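Local atomic coordinates of thylakoid lumenal 15 kDa protein 1, chloroplastic (Arabidopsis thaliana, PDB entry 3N90), a protein that is of unknown function but is a pentapeptide repeat protein of the chloroplast thylakoid lumen, its chain wound into a right-handed quadrilateral beta helix. Residues S36-A41 with F54-T59; S74-T79 with G95-K100. The protein carries 2 engineered substitutions. All coordinates share one frame; numbering follows the deposited sequence.

Contact 1 of 2, residues S36-A41 with F54-T59; sequences SILRQA and FDADLT
The guanidinium of R39 lies with one face over T59, whose CB sits 3.7 Å above the plane and over its centre, while D57 OD2 meets its edge in plane. The carboxylate of D57 is turned almost perpendicular to that group, the two planes standing 81° apart. Both the NE and NH2 atoms of R39 donate to D57 OD2, each at 3.0 Å, a side-on salt bridge to a single oxygen: NH2 uses the syn lone pair of OD2, whereas NE comes from above the carboxylate plane. The other oxygen, OD1, is held by T59 alone within this pair of segments. The hydroxyl OG1 of T59 donates to the syn lone pair of D57 OD1 at 2.7 Å, and its backbone N closes an Asx turn from above the plane. CG of D57 stands anti to the backbone N (chi1 -179°), and four donors grip its two oxygens, two on each. The segments are neighbouring, roughly parallel rungs of successive coils in the right-handed quadrilateral beta helix, in register at a spacing of 20 residues, or four pentapeptides. I37 and D57 form a single beta bridge: D57 N donates to S36 O at 2.9 Å, L38 N to D57 O at 2.7 Å. Beyond it Q40 N reaches T59 O, within a type II turn from L38 to A41 that rounds a corner of the helix. On the buried side L38 and L58 run side by side, CB of L38 against CD2 of L58 at 3.8 Å.

Contact 2 of 2, residues S74-T79 with G95-K100; sequences SLANVT and GNTSFK
The first torsion of V78 (chi1 -160°) turns CG1 anti to the backbone N, near CE1 and CZ of F99, and leaves CG2 near CE2; CG of F99 falls beside its own backbone N (chi1 -83°). The two side chains point the same way, and V78 CB lies 3.8 Å above the F99 ring plane, displaced toward the rim, in a CH-pi contact. CG2 of V78 also packs at 4.0 Å against CG2 of T97. That methyl of T97 lies 3.0 Å from A76 O, while T97 OG1 takes a weak bond from L75 N. In pentapeptide repeat proteins a leucine or phenylalanine usually fills the central inward position of each repeat; here F99 lies beside V78 of the preceding coil, 21 residues earlier. N77 and S98 make a single bridge, in which V78 N donates to S98 O at 2.8 Å and S98 N, at 3.3 Å, to A76 O. A water donates to A76 O as well, and to N96 O, bridging the two segments. N96, the centre of an inverse gamma turn, crosses L75 with its OD1 beside CD2. At the far end S98 OG accepts from K100 N at 3.2 Å in an ST turn and also touches CG2 of T79.

How the contacts relate
Contact 1 and contact 2 follow one another along a stack of successive coils, 36-41, 54-59, 74-79 and 95-100, and their centres are about 10 Å apart. The middle pair, 54-59 and 74-79, joins them: N77 N probably bonds to A56 O at 2.9 Å, and L58 N to N77 O at 2.7 Å, which continues the ladder from one contact to the next. A hydrogen bond between the hydroxyls of T59 and T79 extends the link through side chains. The spacing is 20 residues across contact 1 and this junction, but 21 at the bridge of contact 2, so the last step takes in one extra residue.

Contact 1 of 2, residues S36-A41 with F54-T59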
loop_
_atom_site.group_PDB
_atom_site.type_symbol
_atom_site.label_atom_id
_atom_site.label_comp_id
_atom_site.label_asym_id
_atom_site.label_seq_id
_atom_site.Cartn_x
_atom_site.Cartn_y
_atom_site.Cartn_z
ATOM N N SER A 36 -0.076 13.361 -1.487
ATOM C CA SER A 36 0.170 13.699 -0.086
ATOM C C SER A 36 1.502 13.162 0.417
ATOM O O SER A 36 2.080 12.221 -0.143
ATOM C CB SER A 36 -0.959 13.221 0.794
ATOM O OG SER A 36 -2.076 14.032 0.529
ATOM N N ILE A 37 1.999 13.780 1.506
ATOM C CA ILE A 37 3.178 13.271 2.184
ATOM C C ILE A 37 2.698 12.455 3.376
ATOM O O ILE A 37 1.940 12.941 4.229
ATOM C CB ILE A 37 4.113 14.415 2.689
ATOM C CG1 ILE A 37 4.470 15.385 1.568
ATOM C CG2 ILE A 37 5.371 13.774 3.280
ATOM C CD1 ILE A 37 5.361 16.563 2.074
ATOM N N LEU A 38 3.084 11.188 3.389
ATOM C CA LEU A 38 2.621 10.216 4.370
ATOM C C LEU A 38 3.782 9.467 5.019
ATOM O O LEU A 38 3.655 8.275 5.369
ATOM C CB LEU A 38 1.596 9.243 3.741
ATOM C CG LEU A 38 0.228 9.889 3.490
ATOM C CD1 LEU A 38 -0.522 9.082 2.421
ATOM C CD2 LEU A 38 -0.555 9.950 4.776
ATOM N N ARG A 39 4.945 10.141 5.117
ATOM C CA ARG A 39 6.107 9.503 5.698
ATOM C C ARG A 39 5.799 9.135 7.134
ATOM O O ARG A 39 5.232 9.952 7.899
ATOM C CB ARG A 39 7.339 10.413 5.690
ATOM C CG ARG A 39 7.816 10.835 4.378
ATOM C CD ARG A 39 9.270 11.359 4.587
ATOM N NE ARG A 39 9.802 11.160 3.296
ATOM C CZ ARG A 39 10.980 10.754 2.920
ATOM N NH1 ARG A 39 12.029 10.476 3.728
ATOM N NH2 ARG A 39 11.068 10.636 1.632
ATOM N N GLN A 40 6.153 7.902 7.468
ATOM C CA GLN A 40 5.898 7.310 8.789
ATOM C C GLN A 40 4.435 7.273 9.227
ATOM O O GLN A 40 4.155 7.162 10.424
ATOM C CB GLN A 40 6.703 8.057 9.865
ATOM C CG GLN A 40 8.188 8.022 9.680
ATOM C CD GLN A 40 8.750 9.105 8.760
ATOM O OE1 GLN A 40 8.390 10.292 8.846
ATOM N NE2 GLN A 40 9.668 8.698 7.889
ATOM N N ALA A 41 3.495 7.396 8.287
ATOM C CA ALA A 41 2.082 7.390 8.640
ATOM C C ALA A 41 1.719 5.982 9.057
ATOM O O ALA A 41 2.324 5.028 8.585
ATOM C CB ALA A 41 1.196 7.829 7.478
ATOM N N PHE A 54 -1.815 8.021 -5.422
ATOM C CA PHE A 54 -1.188 8.443 -6.663
ATOM C C PHE A 54 -0.110 9.520 -6.396
ATOM O O PHE A 54 -0.434 10.606 -5.926
ATOM C CB PHE A 54 -2.227 9.022 -7.628
ATOM C CG PHE A 54 -1.665 9.356 -8.977
ATOM C CD1 PHE A 54 -1.769 8.419 -10.026
ATOM C CD2 PHE A 54 -1.018 10.566 -9.219
ATOM C CE1 PHE A 54 -1.250 8.688 -11.295
ATOM C CE2 PHE A 54 -0.492 10.850 -10.512
ATOM C CZ PHE A 54 -0.614 9.889 -11.541
ATOM N N ASP A 55 1.152 9.199 -6.672
ATOM C CA ASP A 55 2.269 10.135 -6.425
ATOM C C ASP A 55 2.367 10.596 -4.964
ATOM O O ASP A 55 2.923 11.683 -4.707
ATOM C CB ASP A 55 2.173 11.378 -7.315
ATOM C CG ASP A 55 3.526 11.757 -7.944
ATOM O OD1 ASP A 55 4.582 11.298 -7.467
ATOM O OD2 ASP A 55 3.493 12.438 -8.987
ATOM N N ALA A 56 1.827 9.812 -4.032
ATOM C CA ALA A 56 2.063 10.037 -2.595
ATOM C C ALA A 56 3.458 9.600 -2.169
ATOM O O ALA A 56 4.107 8.792 -2.830
ATOM C CB ALA A 56 0.967 9.379 -1.701
ATOM N N ASP A 57 3.920 10.142 -1.054
ATOM C CA ASP A 57 5.172 9.686 -0.459
ATOM C C ASP A 57 4.862 8.897 0.787
ATOM O O ASP A 57 4.414 9.437 1.803
ATOM C CB ASP A 57 6.084 10.879 -0.130
ATOM C CG ASP A 57 7.426 10.454 0.470
ATOM O OD1 ASP A 57 7.692 9.245 0.610
ATOM O OD2 ASP A 57 8.241 11.366 0.776
ATOM N N LEU A 58 5.061 7.584 0.688
ATOM C CA LEU A 58 4.694 6.683 1.782
ATOM C C LEU A 58 5.899 6.215 2.597
ATOM O O LEU A 58 5.794 5.263 3.388
ATOM C CB LEU A 58 3.888 5.474 1.229
ATOM C CG LEU A 58 2.405 5.816 0.982
ATOM C CD1 LEU A 58 1.765 4.930 -0.098
ATOM C CD2 LEU A 58 1.598 5.718 2.320
ATOM N N THR A 59 7.040 6.867 2.402
ATOM C CA THR A 59 8.285 6.348 2.938
ATOM C C THR A 59 8.153 5.986 4.425
ATOM O O THR A 59 7.723 6.825 5.232
ATOM C CB THR A 59 9.424 7.385 2.760
ATOM O OG1 THR A 59 9.660 7.578 1.364
ATOM C CG2 THR A 59 10.700 6.851 3.439
#

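Contact 2 of 2, residues S74-T79 with G95-K100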
loop_
_atom_site.group_PDB
_atom_site.type_symbol
_atom_site.label_atom_id
_atom_site.label_comp_id
_atom_site.label_asym_id
_atom_site.label_seq_id
_atom_site.Cartn_x
_atom_site.Cartn_y
_atom_site.Cartn_z
ATOM N N SER A 74 0.257 4.171 -8.182
ATOM C CA SER A 74 1.053 4.633 -9.330
ATOM C C SER A 74 1.874 5.846 -8.920
ATOM O O SER A 74 1.346 6.741 -8.285
ATOM C CB SER A 74 0.151 4.964 -10.505
ATOM O OG SER A 74 -0.561 3.785 -10.871
ATOM N N LEU A 75 3.156 5.832 -9.292
ATOM C CA LEU A 75 4.104 6.961 -9.055
ATOM C C LEU A 75 4.434 7.194 -7.586
ATOM O O LEU A 75 5.174 8.138 -7.264
ATOM C CB LEU A 75 3.599 8.293 -9.643
ATOM C CG LEU A 75 3.080 8.323 -11.090
ATOM C CD1 LEU A 75 2.965 9.725 -11.620
ATOM C CD2 LEU A 75 3.998 7.512 -11.941
ATOM N N ALA A 76 3.874 6.381 -6.695
ATOM C CA ALA A 76 4.116 6.562 -5.266
ATOM C C ALA A 76 5.527 6.139 -4.870
ATOM O O ALA A 76 6.137 5.221 -5.474
ATOM C CB ALA A 76 3.060 5.771 -4.409
ATOM N N ASN A 77 6.019 6.810 -3.840
ATOM C CA ASN A 77 7.236 6.403 -3.143
ATOM C C ASN A 77 6.821 5.460 -2.005
ATOM O O ASN A 77 6.307 5.894 -0.979
ATOM C CB ASN A 77 7.963 7.659 -2.635
ATOM C CG ASN A 77 9.275 7.345 -1.985
ATOM O OD1 ASN A 77 9.573 6.180 -1.719
ATOM N ND2 ASN A 77 10.086 8.378 -1.733
ATOM N N VAL A 78 7.022 4.172 -2.217
ATOM C CA VAL A 78 6.644 3.154 -1.253
ATOM C C VAL A 78 7.906 2.505 -0.697
ATOM O O VAL A 78 8.004 1.280 -0.584
ATOM C CB VAL A 78 5.639 2.142 -1.902
ATOM C CG1 VAL A 78 4.865 1.390 -0.808
ATOM C CG2 VAL A 78 4.631 2.909 -2.744
ATOM N N THR A 79 8.893 3.336 -0.376
ATOM C CA THR A 79 10.167 2.818 0.127
ATOM C C THR A 79 10.076 2.557 1.622
ATOM O O THR A 79 9.505 3.348 2.366
ATOM C CB THR A 79 11.369 3.784 -0.177
ATOM O OG1 THR A 79 11.170 4.997 0.524
ATOM C CG2 THR A 79 11.486 4.108 -1.644
ATOM N N GLY A 95 4.366 3.167 -13.589
ATOM C CA GLY A 95 5.502 4.085 -13.667
ATOM C C GLY A 95 6.549 3.895 -12.592
ATOM O O GLY A 95 6.730 2.804 -12.064
ATOM N N ASN A 96 7.225 4.998 -12.310
ATOM C CA ASN A 96 8.350 5.124 -11.402
ATOM C C ASN A 96 7.983 5.002 -9.924
ATOM O O ASN A 96 8.313 5.890 -9.129
ATOM C CB ASN A 96 8.903 6.530 -11.591
ATOM C CG ASN A 96 7.796 7.605 -11.491
ATOM O OD1 ASN A 96 7.084 7.838 -12.465
ATOM N ND2 ASN A 96 7.626 8.219 -10.302
ATOM N N THR A 97 7.318 3.918 -9.565
ATOM C CA THR A 97 6.982 3.633 -8.167
ATOM C C THR A 97 8.195 2.911 -7.608
ATOM O O THR A 97 8.762 2.041 -8.286
ATOM C CB THR A 97 5.746 2.701 -8.092
ATOM O OG1 THR A 97 4.719 3.188 -8.974
ATOM C CG2 THR A 97 5.186 2.618 -6.677
ATOM N N SER A 98 8.614 3.256 -6.398
ATOM C CA SER A 98 9.693 2.498 -5.765
ATOM C C SER A 98 9.173 1.732 -4.566
ATOM O O SER A 98 8.522 2.314 -3.724
ATOM C CB SER A 98 10.841 3.403 -5.332
ATOM O OG SER A 98 11.817 2.597 -4.693
ATOM N N PHE A 99 9.447 0.427 -4.506
ATOM C CA PHE A 99 9.180 -0.378 -3.284
ATOM C C PHE A 99 10.482 -0.749 -2.548
ATOM O O PHE A 99 10.471 -1.590 -1.649
ATOM C CB PHE A 99 8.367 -1.658 -3.601
ATOM C CG PHE A 99 6.867 -1.456 -3.687
ATOM C CD1 PHE A 99 6.014 -2.164 -2.841
ATOM C CD2 PHE A 99 6.303 -0.601 -4.621
ATOM C CE1 PHE A 99 4.620 -2.005 -2.899
ATOM C CE2 PHE A 99 4.896 -0.423 -4.683
ATOM C CZ PHE A 99 4.050 -1.129 -3.819
ATOM N N LYS A 100 11.603 -0.117 -2.918
ATOM C CA LYS A 100 12.910 -0.452 -2.315
ATOM C C LYS A 100 12.883 -0.468 -0.787
ATOM O O LYS A 100 12.473 0.518 -0.142
ATOM C CB LYS A 100 13.997 0.503 -2.826
ATOM C CG LYS A 100 15.339 0.382 -2.093
ATOM C CD LYS A 100 16.474 0.963 -2.908
ATOM C CE LYS A 100 17.810 0.802 -2.199
ATOM N NZ LYS A 100 18.903 1.429 -2.987
HETATM O O HOH W 1 8.939 6.492 -6.402
#